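Local coordinates for actin-related protein 8 (Homo sapiens, PDB 4FO0), which binds ATP, hydrolyses it only slowly, does not polymerize, and is a proposed core component of the INO80 chromatin remodelling complex, at residues F16-H21 against K197-I202; D34-S39 against P550-W555; M220-M225 against L570-R575. All coordinates share one frame; numbering follows the deposited sequence.

Contact 1 (F16-H21 against K197-I202)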
loop_
_atom_site.group_PDB
_atom_site.type_symbol
_atom_site.label_atom_id
_atom_site.label_comp_id
_atom_site.label_asym_id
_atom_site.label_seq_id
_atom_site.Cartn_x
_atom_site.Cartn_y
_atom_site.Cartn_z
ATOM N N PHE A 16 13.252 8.944 -21.669
ATOM C CA PHE A 16 13.273 7.605 -22.233
ATOM C C PHE A 16 13.506 6.533 -21.187
ATOM O O PHE A 16 13.827 5.388 -21.500
ATOM C CB PHE A 16 14.294 7.535 -23.356
ATOM C CG PHE A 16 13.895 8.348 -24.524
ATOM C CD1 PHE A 16 13.034 7.825 -25.474
ATOM C CD2 PHE A 16 14.302 9.669 -24.635
ATOM C CE1 PHE A 16 12.623 8.593 -26.539
ATOM C CE2 PHE A 16 13.896 10.441 -25.695
ATOM C CZ PHE A 16 13.051 9.904 -26.651
ATOM N N ILE A 17 13.318 6.916 -19.935
ATOM C CA ILE A 17 13.398 5.968 -18.853
ATOM C C ILE A 17 12.046 5.844 -18.165
ATOM O O ILE A 17 11.529 6.823 -17.619
ATOM C CB ILE A 17 14.477 6.391 -17.883
ATOM C CG1 ILE A 17 15.835 6.282 -18.589
ATOM C CG2 ILE A 17 14.401 5.549 -16.619
ATOM C CD1 ILE A 17 16.975 6.867 -17.812
ATOM N N ILE A 18 11.453 4.652 -18.228
ATOM C CA ILE A 18 10.183 4.398 -17.538
ATOM C C ILE A 18 10.416 3.902 -16.112
ATOM O O ILE A 18 11.150 2.931 -15.895
ATOM C CB ILE A 18 9.328 3.352 -18.244
ATOM C CG1 ILE A 18 8.973 3.797 -19.660
ATOM C CG2 ILE A 18 8.057 3.124 -17.457
ATOM C CD1 ILE A 18 8.169 5.046 -19.692
ATOM N N VAL A 19 9.812 4.582 -15.141
ATOM C CA VAL A 19 9.943 4.173 -13.745
ATOM C C VAL A 19 8.692 3.435 -13.280
ATOM O O VAL A 19 7.571 3.950 -13.388
ATOM C CB VAL A 19 10.256 5.365 -12.832
ATOM C CG1 VAL A 19 10.282 4.940 -11.371
ATOM C CG2 VAL A 19 11.591 5.977 -13.231
ATOM N N ILE A 20 8.889 2.217 -12.783
ATOM C CA ILE A 20 7.767 1.345 -12.441
ATOM C C ILE A 20 7.739 0.922 -10.977
ATOM O O ILE A 20 8.645 0.236 -10.486
ATOM C CB ILE A 20 7.753 0.099 -13.313
ATOM C CG1 ILE A 20 7.864 0.502 -14.783
ATOM C CG2 ILE A 20 6.484 -0.725 -13.047
ATOM C CD1 ILE A 20 7.998 -0.672 -15.731
ATOM N N HIS A 21 6.689 1.342 -10.284
ATOM C CA HIS A 21 6.521 0.980 -8.887
ATOM C C HIS A 21 5.212 0.239 -8.691
ATOM O O HIS A 21 4.154 0.852 -8.531
ATOM C CB HIS A 21 6.519 2.216 -8.008
ATOM C CG HIS A 21 6.584 1.903 -6.552
ATOM N ND1 HIS A 21 6.351 2.850 -5.574
ATOM C CD2 HIS A 21 6.857 0.747 -5.900
ATOM C CE1 HIS A 21 6.485 2.290 -4.386
ATOM N NE2 HIS A 21 6.787 1.013 -4.554
ATOM N N LYS A 197 11.872 -0.434 -27.411
ATOM C CA LYS A 197 13.288 -0.643 -27.716
ATOM C C LYS A 197 14.140 0.612 -27.508
ATOM O O LYS A 197 15.352 0.511 -27.297
ATOM C CB LYS A 197 13.460 -1.154 -29.145
ATOM C CG LYS A 197 12.904 -0.237 -30.213
ATOM C CD LYS A 197 12.914 -0.950 -31.561
ATOM C CE LYS A 197 12.238 -0.136 -32.655
ATOM N NZ LYS A 197 11.828 -0.999 -33.804
ATOM N N TYR A 198 13.514 1.785 -27.565
ATOM C CA TYR A 198 14.220 3.040 -27.326
ATOM C C TYR A 198 14.160 3.446 -25.864
ATOM O O TYR A 198 14.698 4.485 -25.485
ATOM C CB TYR A 198 13.636 4.174 -28.168
ATOM C CG TYR A 198 13.446 3.837 -29.629
ATOM C CD1 TYR A 198 14.457 3.224 -30.362
ATOM C CD2 TYR A 198 12.248 4.124 -30.276
ATOM C CE1 TYR A 198 14.280 2.914 -31.710
ATOM C CE2 TYR A 198 12.063 3.818 -31.621
ATOM C CZ TYR A 198 13.081 3.214 -32.332
ATOM O OH TYR A 198 12.896 2.904 -33.664
ATOM N N TYR A 199 13.502 2.639 -25.038
ATOM C CA TYR A 199 13.370 2.964 -23.620
ATOM C C TYR A 199 14.140 2.034 -22.704
ATOM O O TYR A 199 14.436 0.889 -23.044
ATOM C CB TYR A 199 11.907 2.964 -23.196
ATOM C CG TYR A 199 11.134 4.124 -23.738
ATOM C CD1 TYR A 199 10.875 5.240 -22.950
ATOM C CD2 TYR A 199 10.668 4.115 -25.042
ATOM C CE1 TYR A 199 10.154 6.314 -23.451
ATOM C CE2 TYR A 199 9.959 5.179 -25.549
ATOM C CZ TYR A 199 9.699 6.282 -24.763
ATOM O OH TYR A 199 8.978 7.348 -25.293
ATOM N N ARG A 200 14.452 2.560 -21.530
ATOM C CA ARG A 200 14.977 1.780 -20.437
ATOM C C ARG A 200 14.006 1.868 -19.272
ATOM O O ARG A 200 13.128 2.738 -19.232
ATOM C CB ARG A 200 16.345 2.295 -20.010
ATOM C CG ARG A 200 17.456 1.792 -20.893
ATOM C CD ARG A 200 18.763 2.453 -20.523
ATOM N NE ARG A 200 18.646 3.902 -20.619
ATOM C CZ ARG A 200 19.611 4.748 -20.288
ATOM N NH1 ARG A 200 20.770 4.280 -19.846
ATOM N NH2 ARG A 200 19.415 6.054 -20.400
ATOM N N CYS A 201 14.190 0.972 -18.315
ATOM C CA CYS A 201 13.258 0.821 -17.215
ATOM C C CYS A 201 13.917 0.819 -15.835
ATOM O O CYS A 201 14.916 0.143 -15.600
ATOM C CB CYS A 201 12.488 -0.483 -17.399
ATOM S SG CYS A 201 11.437 -0.887 -16.007
ATOM N N ILE A 202 13.342 1.572 -14.914
ATOM C CA ILE A 202 13.698 1.415 -13.520
ATOM C C ILE A 202 12.570 0.692 -12.795
ATOM O O ILE A 202 11.455 1.209 -12.690
ATOM C CB ILE A 202 13.912 2.758 -12.862
ATOM C CG1 ILE A 202 14.979 3.553 -13.640
ATOM C CG2 ILE A 202 14.234 2.549 -11.388
ATOM C CD1 ILE A 202 16.227 3.870 -12.851
HETATM O O HOH W 1 16.670 5.120 -22.188
#

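Contact 2 (D34-S39 against P550-W555)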
loop_
_atom_site.group_PDB
_atom_site.type_symbol
_atom_site.label_atom_id
_atom_site.label_comp_id
_atom_site.label_asym_id
_atom_site.label_seq_id
_atom_site.Cartn_x
_atom_site.Cartn_y
_atom_site.Cartn_z
ATOM N N ASP A 34 8.253 12.794 -15.827
ATOM C CA ASP A 34 6.922 13.152 -15.339
ATOM C C ASP A 34 7.032 13.634 -13.887
ATOM O O ASP A 34 7.863 13.156 -13.107
ATOM C CB ASP A 34 5.933 11.993 -15.505
ATOM C CG ASP A 34 5.707 11.608 -16.979
ATOM O OD1 ASP A 34 5.869 12.485 -17.855
ATOM O OD2 ASP A 34 5.356 10.436 -17.267
ATOM N N THR A 35 6.228 14.624 -13.534
ATOM C CA THR A 35 6.263 15.142 -12.179
ATOM C C THR A 35 5.441 14.226 -11.283
ATOM O O THR A 35 5.878 13.820 -10.201
ATOM C CB THR A 35 5.720 16.564 -12.124
ATOM O OG1 THR A 35 6.072 17.247 -13.337
ATOM C CG2 THR A 35 6.308 17.297 -10.923
ATOM N N LEU A 36 4.243 13.905 -11.758
ATOM C CA LEU A 36 3.432 12.847 -11.179
ATOM C C LEU A 36 3.397 11.636 -12.103
ATOM O O LEU A 36 3.241 11.775 -13.318
ATOM C CB LEU A 36 2.007 13.333 -10.963
ATOM C CG LEU A 36 1.893 14.531 -10.040
ATOM C CD1 LEU A 36 0.437 14.898 -9.908
ATOM C CD2 LEU A 36 2.532 14.233 -8.684
ATOM N N PRO A 37 3.529 10.438 -11.523
ATOM C CA PRO A 37 3.327 9.204 -12.282
ATOM C C PRO A 37 1.839 8.954 -12.452
ATOM O O PRO A 37 1.045 9.470 -11.670
ATOM C CB PRO A 37 3.892 8.141 -11.343
ATOM C CG PRO A 37 3.595 8.686 -9.976
ATOM C CD PRO A 37 3.826 10.173 -10.103
ATOM N N ALA A 38 1.464 8.152 -13.440
ATOM C CA ALA A 38 0.104 7.630 -13.488
ATOM C C ALA A 38 -0.104 6.605 -12.366
ATOM O O ALA A 38 0.821 5.872 -11.982
ATOM C CB ALA A 38 -0.190 7.015 -14.829
ATOM N N SER A 39 -1.320 6.584 -11.839
ATOM C CA SER A 39 -1.689 5.679 -10.763
ATOM C C SER A 39 -2.832 4.823 -11.243
ATOM O O SER A 39 -3.907 5.329 -11.556
ATOM C CB SER A 39 -2.117 6.454 -9.514
ATOM O OG SER A 39 -0.994 6.878 -8.742
ATOM N N PRO A 550 2.912 11.003 0.276
ATOM C CA PRO A 550 3.657 9.843 0.786
ATOM C C PRO A 550 3.569 8.643 -0.159
ATOM O O PRO A 550 4.452 7.785 -0.199
ATOM C CB PRO A 550 2.951 9.521 2.106
ATOM C CG PRO A 550 2.241 10.778 2.490
ATOM C CD PRO A 550 1.909 11.500 1.236
ATOM N N ARG A 551 2.492 8.579 -0.922
ATOM C CA ARG A 551 2.345 7.499 -1.881
ATOM C C ARG A 551 3.345 7.559 -3.013
ATOM O O ARG A 551 3.632 6.537 -3.625
ATOM C CB ARG A 551 0.927 7.476 -2.428
ATOM C CG ARG A 551 -0.049 6.953 -1.404
ATOM C CD ARG A 551 -1.440 7.295 -1.774
ATOM N NE ARG A 551 -1.587 8.733 -1.895
ATOM C CZ ARG A 551 -2.737 9.331 -2.144
ATOM N NH1 ARG A 551 -3.837 8.604 -2.300
ATOM N NH2 ARG A 551 -2.783 10.647 -2.242
ATOM N N LEU A 552 3.881 8.747 -3.289
ATOM C CA LEU A 552 4.741 8.941 -4.462
ATOM C C LEU A 552 6.238 9.084 -4.180
ATOM O O LEU A 552 7.033 9.136 -5.119
ATOM C CB LEU A 552 4.272 10.144 -5.261
ATOM C CG LEU A 552 2.784 10.140 -5.603
ATOM C CD1 LEU A 552 2.400 11.465 -6.239
ATOM C CD2 LEU A 552 2.449 8.981 -6.523
ATOM N N ILE A 553 6.617 9.147 -2.905
ATOM C CA ILE A 553 8.009 9.350 -2.533
ATOM C C ILE A 553 8.950 8.327 -3.184
ATOM O O ILE A 553 9.998 8.691 -3.736
ATOM C CB ILE A 553 8.210 9.320 -1.000
ATOM C CG1 ILE A 553 7.196 10.226 -0.307
ATOM C CG2 ILE A 553 9.624 9.743 -0.641
ATOM C CD1 ILE A 553 7.099 11.585 -0.931
ATOM N N ALA A 554 8.589 7.051 -3.114
ATOM C CA ALA A 554 9.469 6.017 -3.626
ATOM C C ALA A 554 9.551 6.096 -5.149
ATOM O O ALA A 554 10.642 6.045 -5.743
ATOM C CB ALA A 554 9.007 4.664 -3.183
ATOM N N TRP A 555 8.398 6.228 -5.788
ATOM C CA TRP A 555 8.407 6.373 -7.226
ATOM C C TRP A 555 9.287 7.577 -7.611
ATOM O O TRP A 555 10.133 7.479 -8.491
ATOM C CB TRP A 555 6.988 6.504 -7.803
ATOM C CG TRP A 555 7.038 6.606 -9.286
ATOM C CD1 TRP A 555 6.980 5.574 -10.189
ATOM C CD2 TRP A 555 7.239 7.798 -10.049
ATOM N NE1 TRP A 555 7.113 6.059 -11.466
ATOM C CE2 TRP A 555 7.277 7.422 -11.408
ATOM C CE3 TRP A 555 7.386 9.150 -9.718
ATOM C CZ2 TRP A 555 7.444 8.353 -12.431
ATOM C CZ3 TRP A 555 7.560 10.068 -10.732
ATOM C CH2 TRP A 555 7.585 9.670 -12.072
#

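Contact 3 (M220-M225 against L570-R575)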
loop_
_atom_site.group_PDB
_atom_site.type_symbol
_atom_site.label_atom_id
_atom_site.label_comp_id
_atom_site.label_asym_id
_atom_site.label_seq_id
_atom_site.Cartn_x
_atom_site.Cartn_y
_atom_site.Cartn_z
ATOM N N MET A 220 10.632 -10.495 -18.025
ATOM C CA MET A 220 9.457 -9.981 -18.685
ATOM C C MET A 220 9.751 -8.605 -19.285
ATOM O O MET A 220 9.474 -8.365 -20.458
ATOM C CB MET A 220 8.270 -9.928 -17.717
ATOM C CG MET A 220 7.021 -9.412 -18.377
ATOM S SD MET A 220 5.815 -8.703 -17.259
ATOM C CE MET A 220 6.810 -7.578 -16.279
ATOM N N ILE A 221 10.307 -7.703 -18.481
ATOM C CA ILE A 221 10.640 -6.360 -18.956
ATOM C C ILE A 221 11.518 -6.364 -20.211
ATOM O O ILE A 221 11.215 -5.708 -21.209
ATOM C CB ILE A 221 11.409 -5.558 -17.897
ATOM C CG1 ILE A 221 10.566 -5.378 -16.639
ATOM C CG2 ILE A 221 11.783 -4.216 -18.463
ATOM C CD1 ILE A 221 9.254 -4.741 -16.933
ATOM N N LEU A 222 12.621 -7.101 -20.142
ATOM C CA LEU A 222 13.605 -7.111 -21.211
ATOM C C LEU A 222 13.176 -7.945 -22.419
ATOM O O LEU A 222 13.176 -7.457 -23.554
ATOM C CB LEU A 222 14.956 -7.598 -20.669
ATOM C CG LEU A 222 15.593 -6.643 -19.660
ATOM C CD1 LEU A 222 16.914 -7.183 -19.190
ATOM C CD2 LEU A 222 15.767 -5.261 -20.269
ATOM N N MET A 223 12.794 -9.194 -22.168
ATOM C CA MET A 223 12.504 -10.140 -23.241
ATOM C C MET A 223 11.083 -10.053 -23.810
ATOM O O MET A 223 10.893 -10.111 -25.018
ATOM C CB MET A 223 12.804 -11.581 -22.792
ATOM C CG MET A 223 14.260 -11.866 -22.430
ATOM S SD MET A 223 15.490 -11.315 -23.654
ATOM C CE MET A 223 15.489 -9.557 -23.333
ATOM N N LYS A 224 10.084 -9.933 -22.950
ATOM C CA LYS A 224 8.699 -9.973 -23.411
ATOM C C LYS A 224 8.177 -8.594 -23.824
ATOM O O LYS A 224 7.435 -8.469 -24.785
ATOM C CB LYS A 224 7.793 -10.559 -22.322
ATOM C CG LYS A 224 8.086 -11.995 -21.964
ATOM C CD LYS A 224 7.245 -12.938 -22.808
ATOM C CE LYS A 224 7.447 -14.383 -22.382
ATOM N NZ LYS A 224 7.182 -14.576 -20.924
ATOM N N MET A 225 8.549 -7.558 -23.086
ATOM C CA MET A 225 7.994 -6.240 -23.348
ATOM C C MET A 225 8.880 -5.416 -24.288
ATOM O O MET A 225 8.380 -4.573 -25.037
ATOM C CB MET A 225 7.755 -5.488 -22.046
ATOM C CG MET A 225 6.490 -5.883 -21.320
ATOM S SD MET A 225 6.393 -5.015 -19.747
ATOM C CE MET A 225 5.345 -3.628 -20.152
ATOM N N LEU A 570 24.734 0.485 -13.545
ATOM C CA LEU A 570 23.749 -0.468 -13.041
ATOM C C LEU A 570 22.950 -1.146 -14.145
ATOM O O LEU A 570 22.511 -2.274 -13.976
ATOM C CB LEU A 570 22.800 0.198 -12.042
ATOM C CG LEU A 570 23.443 0.793 -10.782
ATOM C CD1 LEU A 570 22.399 1.437 -9.870
ATOM C CD2 LEU A 570 24.235 -0.256 -10.026
ATOM N N TRP A 571 22.782 -0.467 -15.278
ATOM C CA TRP A 571 21.930 -0.979 -16.356
ATOM C C TRP A 571 22.269 -2.393 -16.788
ATOM O O TRP A 571 23.427 -2.727 -17.024
ATOM C CB TRP A 571 21.947 -0.047 -17.571
ATOM C CG TRP A 571 21.461 1.317 -17.245
ATOM C CD1 TRP A 571 22.216 2.432 -17.077
ATOM C CD2 TRP A 571 20.103 1.709 -17.008
ATOM N NE1 TRP A 571 21.414 3.506 -16.764
ATOM C CE2 TRP A 571 20.111 3.089 -16.717
ATOM C CE3 TRP A 571 18.884 1.031 -17.016
ATOM C CZ2 TRP A 571 18.948 3.802 -16.432
ATOM C CZ3 TRP A 571 17.730 1.742 -16.740
ATOM C CH2 TRP A 571 17.770 3.109 -16.448
ATOM N N ILE A 572 21.243 -3.224 -16.882
ATOM C CA ILE A 572 21.398 -4.539 -17.466
ATOM C C ILE A 572 20.665 -4.514 -18.781
ATOM O O ILE A 572 19.491 -4.152 -18.828
ATOM C CB ILE A 572 20.797 -5.627 -16.579
ATOM C CG1 ILE A 572 21.533 -5.690 -15.239
ATOM C CG2 ILE A 572 20.847 -6.967 -17.289
ATOM C CD1 ILE A 572 20.928 -6.673 -14.256
ATOM N N TYR A 573 21.356 -4.894 -19.852
ATOM C CA TYR A 573 20.800 -4.783 -21.193
ATOM C C TYR A 573 20.318 -6.110 -21.726
ATOM O O TYR A 573 20.738 -7.171 -21.262
ATOM C CB TYR A 573 21.811 -4.129 -22.146
ATOM C CG TYR A 573 22.088 -2.686 -21.780
ATOM C CD1 TYR A 573 21.243 -1.667 -22.220
ATOM C CD2 TYR A 573 23.166 -2.343 -20.956
ATOM C CE1 TYR A 573 21.471 -0.333 -21.870
ATOM C CE2 TYR A 573 23.405 -1.011 -20.598
ATOM C CZ TYR A 573 22.552 -0.012 -21.063
ATOM O OH TYR A 573 22.765 1.308 -20.725
ATOM N N GLN A 574 19.424 -6.033 -22.707
ATOM C CA GLN A 574 18.791 -7.215 -23.276
ATOM C C GLN A 574 19.732 -8.369 -23.573
ATOM O O GLN A 574 19.468 -9.507 -23.175
ATOM C CB GLN A 574 18.066 -6.858 -24.556
ATOM C CG GLN A 574 16.750 -6.176 -24.370
ATOM C CD GLN A 574 15.842 -6.410 -25.561
ATOM O OE1 GLN A 574 15.832 -7.500 -26.137
ATOM N NE2 GLN A 574 15.085 -5.388 -25.945
ATOM N N ARG A 575 20.817 -8.092 -24.290
ATOM C CA ARG A 575 21.662 -9.182 -24.752
ATOM C C ARG A 575 22.462 -9.818 -23.625
ATOM O O ARG A 575 22.631 -11.037 -23.595
ATOM C CB ARG A 575 22.558 -8.769 -25.919
ATOM C CG ARG A 575 22.846 -9.941 -26.861
ATOM C CD ARG A 575 23.439 -9.483 -28.180
ATOM N NE ARG A 575 24.739 -8.842 -28.002
ATOM C CZ ARG A 575 25.844 -9.196 -28.648
ATOM N NH1 ARG A 575 25.813 -10.191 -29.526
ATOM N NH2 ARG A 575 26.982 -8.552 -28.421
#

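Contact 1 (F16-H21 against K197-I202)
Phe16 and Tyr199 meet where two parallel strands begin to pair, their rings inclined at 45°. Phe16 CD1 sits over one face of the tyrosine ring, offset toward its rim and 3.7 Å from Tyr199 CZ. CG of Tyr199 lies anti to its own carbonyl carbon (chi1 -71°), and the ring's CD1 comes 3.3 Å from Phe16 O. The phenol oxygen hydrogen-bonds Arg31 on strand 26-31. An alanine in place of Tyr199 would probably leave Phe16 CD1 without the ring beneath it and Arg31 without its phenol partner. From here strands 17-21 and 200-205 run on as neighbours in the mixed sheet of an actin-fold domain, joined by the usual parallel ladder: Arg200 N to Phe16 O, Ile18 N to Arg200 O, Ile202 N to Ile18 O, and Ile20 N to Ile202 O (2.8 Å). On the face that carries Ile17, Val19, Arg200 and Ile202, Ile17 splits its branches: CG2 packs 3.6 Å from Ile202 CG1, while CD1 reaches the guanidinium of Arg200 at NH2. The arginine chain, bent at chi3 (-57°), brings NE to a water that it donates to at 2.8 Å; the same water donates to Phe16 O, which thus takes two hydrogen bonds, one from this water and one from Arg200 N. Trp571 adds a cation-pi partner for that guanidinium. On the face of Ile18 and Cys201, Ile20 CD1 packs 3.5 Å from Cys201 SG.

Contact 2 (D34-S39 against P550-W555)
Pro37 lies flat on the indole of Trp555, and this pair is the tight part of the contact. Pro37 CB sits over the six-membered ring, 3.6 Å from its centroid and only 17° off the normal, a clear CH-pi contact. Further round the same ring, Pro37 CD comes 3.7 Å from Trp555 CE3, which spreads the proline across the indole. Trp555, in the first turn of helix 553-563, points toward the loop ahead of strand 38-47; its CG is anti to the backbone N (chi1 -178°). The carbonyl oxygen of Asp34 approaches the rim in the ring plane, 3.6 Å from Trp555 CH2. Leu552 packs beside the proline, its CD2 3.7 Å from Pro37 CG. Toward solvent the contact thins to a single methyl pair: the exposed Leu36 brings CD2 to 3.7 Å from Leu552 CD1, and Thr35, exposed and poorly ordered, offers little more than its carbonyl near the indole. Arg551, next to Leu552, belongs to the ATP pocket. No hydrogen bond crosses between 34-39 and 550-555; Trp555 NE1 instead donates to Val19 O on strand 17-21, so the indole is pinned at its nitrogen while Pro37 meets one face through CH-pi and apolar contact.

Contact 3 (M220-M225 against L570-R575)
This is a small, partly buried contact between the last turns of helix 211-225 and the point where strand 572-573 passes into helix 574-580, at the margin of the sheet and away from the nucleotide. No hydrogen bond joins the two segments. Leu222 and Gln574 share most of it: the amide carbon CD of Gln574 comes 3.5 Å from Leu222 O, and Gln574 NE2 makes a weak hydrogen bond to Phe227 O. Met223 passes the glutamine in the opposite direction. A bend at chi3 (76°) brings its terminal CE to 3.5 Å from Gln574 OE1, with Gln574 CB and CG close behind. Leu222 points toward 570-575 and meets mostly backbone, with CD1 4.0 Å from Ile572 O; its contact with the Ile572 side chain is looser, 4.4 Å between CD1 and CG2. The helix has a wider, pi-type turn here, in which Met225 N bonds to Met220 O. Strand 229-234 and the residue before it, Ser228, tie both segments together: Ile230 touches Leu222 and pairs by backbone with Ile572, while Ser228 pairs with Gln574. Beyond, Ile572 packs on helix 583-588, and on another flank of helix 211-225 Met220 touches helix 170-187.

How the contacts relate
All three contacts reach the same mixed sheet. Contacts 1 and 3 are close, with centres about 10 Å apart, and touch where Trp571 packs on Arg200, Cys201 and Ile17; strand 200-205 is followed in the chain by helix 211-225. Contacts 1 and 2, about 15 Å apart between centres, meet through Val19 and His21 against Trp555 and Ala554. Contacts 2 and 3 lie about 23 Å apart between centres without touching. Along the chain, contact 1 closes before contact 3 opens, whereas contact 2 crosses both, its halves drawn from near the two ends. Contacts 2 and 3 thus bring the C-terminal part back onto the sheet and helices built from the first part of the chain, with ATP lying nearest contact 2.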